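Side-chain contact in nitroalkane oxidase (Podospora anserina, PDB 3MKH), which oxidises primary and secondary nitroalkanes to aldehydes or ketones with its FAD cofactor, consuming oxygen and releasing nitrite and hydrogen peroxide: residues Glu84-Glu89 against Gly278-Gly283. Numbering follows the deposited sequence.
Sequences ECYSVE and GAMGVG
A Met-aromatic contact between Tyr86 and Met280 joins helix 75-88 to helix 262-298 close to the flavin site. Met280 lies across one face of the Tyr86 ring. Met280 CB is 3.6 Å from Tyr86 CD2. Met280 CG sits over the centre of the Tyr86 ring, 3.9 Å from the centroid and 2° off the normal, a CH-pi contact. The chain is extended about CB-CG (chi2 177°), which carries Met280 SD on over the same face to 3.8 Å from Tyr86 CZ. The phenol OH is hydrogen-bonded to His235. A leucine in place of Tyr86 would probably leave His235 without this partner and Met280 without its aromatic face. Beside the ring the backbones come close, with Ser87 CA 4.3 Å from Gly283 CA. Gly283 has no side chain, and its backbone packs directly against Tyr86 and Ser87. Ser87 CA also makes a CA-H...O contact of 3.3 Å with Gly283 O. Ser87 OG turns back to its own helix and bonds Glu84 O at 2.8 Å. Met280 also lies near Phe398, an FAD-binding residue. The arrangement is a close helix-helix crossing at a glycine, linking the N- and C-terminal helical domains of the acyl-CoA dehydrogenase fold.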
loop_
_atom_site.group_PDB
_atom_site.type_symbol
_atom_site.label_atom_id
_atom_site.label_comp_id
_atom_site.label_asym_id
_atom_site.label_seq_id
_atom_site.Cartn_x
_atom_site.Cartn_y
_atom_site.Cartn_z
ATOM N N GLU A 84 -3.034 -26.723 -4.582
ATOM C CA GLU A 84 -4.314 -27.383 -4.459
ATOM C C GLU A 84 -4.618 -27.742 -2.990
ATOM O O GLU A 84 -5.717 -27.482 -2.498
ATOM C CB GLU A 84 -4.362 -28.633 -5.356
ATOM C CG GLU A 84 -5.666 -29.441 -5.221
ATOM C CD GLU A 84 -6.919 -28.636 -5.586
ATOM O OE1 GLU A 84 -6.828 -27.641 -6.347
ATOM O OE2 GLU A 84 -8.003 -29.011 -5.112
ATOM N N CYS A 85 -3.652 -28.337 -2.293
ATOM C CA CYS A 85 -3.891 -28.747 -0.906
ATOM C C CYS A 85 -4.213 -27.565 -0.005
ATOM O O CYS A 85 -5.147 -27.632 0.803
ATOM C CB CYS A 85 -2.712 -29.541 -0.340
ATOM S SG CYS A 85 -2.536 -31.144 -1.106
ATOM N N TYR A 86 -3.463 -26.480 -0.155
ATOM C CA TYR A 86 -3.712 -25.284 0.631
ATOM C C TYR A 86 -5.018 -24.573 0.300
ATOM O O TYR A 86 -5.588 -23.884 1.150
ATOM C CB TYR A 86 -2.523 -24.306 0.586
ATOM C CG TYR A 86 -1.753 -24.326 1.875
ATOM C CD1 TYR A 86 -1.144 -25.499 2.306
ATOM C CD2 TYR A 86 -1.675 -23.206 2.689
ATOM C CE1 TYR A 86 -0.457 -25.557 3.492
ATOM C CE2 TYR A 86 -0.983 -23.256 3.907
ATOM C CZ TYR A 86 -0.379 -24.440 4.287
ATOM O OH TYR A 86 0.320 -24.537 5.465
ATOM N N SER A 87 -5.507 -24.742 -0.921
ATOM C CA SER A 87 -6.776 -24.135 -1.267
ATOM C C SER A 87 -7.909 -24.886 -0.572
ATOM O O SER A 87 -9.034 -24.403 -0.517
ATOM C CB SER A 87 -6.994 -24.138 -2.788
ATOM O OG SER A 87 -7.405 -25.421 -3.252
ATOM N N VAL A 88 -7.605 -26.066 -0.044
ATOM C CA VAL A 88 -8.638 -26.931 0.520
ATOM C C VAL A 88 -8.547 -27.109 2.035
ATOM O O VAL A 88 -9.522 -26.901 2.737
ATOM C CB VAL A 88 -8.643 -28.333 -0.143
ATOM C CG1 VAL A 88 -9.585 -29.274 0.604
ATOM C CG2 VAL A 88 -9.045 -28.231 -1.618
ATOM N N GLU A 89 -7.384 -27.508 2.538
ATOM C CA GLU A 89 -7.230 -27.738 3.979
ATOM C C GLU A 89 -5.773 -27.544 4.370
ATOM O O GLU A 89 -4.969 -28.486 4.340
ATOM C CB GLU A 89 -7.780 -29.126 4.387
ATOM C CG GLU A 89 -7.287 -29.690 5.736
ATOM C CD GLU A 89 -7.507 -28.751 6.897
ATOM O OE1 GLU A 89 -8.374 -27.854 6.800
ATOM O OE2 GLU A 89 -6.805 -28.905 7.918
ATOM N N GLY A 278 5.462 -20.017 -1.622
ATOM C CA GLY A 278 4.827 -19.271 -2.699
ATOM C C GLY A 278 3.531 -19.968 -3.080
ATOM O O GLY A 278 2.443 -19.372 -3.120
ATOM N N ALA A 279 3.634 -21.273 -3.288
ATOM C CA ALA A 279 2.479 -22.038 -3.707
ATOM C C ALA A 279 1.392 -22.095 -2.623
ATOM O O ALA A 279 0.200 -22.113 -2.947
ATOM C CB ALA A 279 2.885 -23.429 -4.166
ATOM N N MET A 280 1.786 -22.114 -1.350
ATOM C CA MET A 280 0.781 -22.054 -0.263
ATOM C C MET A 280 0.021 -20.739 -0.330
ATOM O O MET A 280 -1.202 -20.686 -0.115
ATOM C CB MET A 280 1.436 -22.164 1.117
ATOM C CG MET A 280 2.233 -23.430 1.334
ATOM S SD MET A 280 3.027 -23.407 2.958
ATOM C CE MET A 280 3.660 -25.071 2.993
ATOM N N GLY A 281 0.764 -19.671 -0.580
ATOM C CA GLY A 281 0.172 -18.359 -0.777
ATOM C C GLY A 281 -0.858 -18.353 -1.900
ATOM O O GLY A 281 -1.980 -17.853 -1.727
ATOM N N VAL A 282 -0.479 -18.905 -3.051
ATOM C CA VAL A 282 -1.384 -18.988 -4.194
ATOM C C VAL A 282 -2.650 -19.756 -3.841
ATOM O O VAL A 282 -3.755 -19.363 -4.220
ATOM C CB VAL A 282 -0.712 -19.667 -5.426
ATOM C CG1 VAL A 282 -1.701 -19.771 -6.593
ATOM C CG2 VAL A 282 0.558 -18.914 -5.839
ATOM N N GLY A 283 -2.486 -20.862 -3.119
ATOM C CA GLY A 283 -3.622 -21.689 -2.738
ATOM C C GLY A 283 -4.619 -20.953 -1.853
ATOM O O GLY A 283 -5.832 -21.060 -2.040
#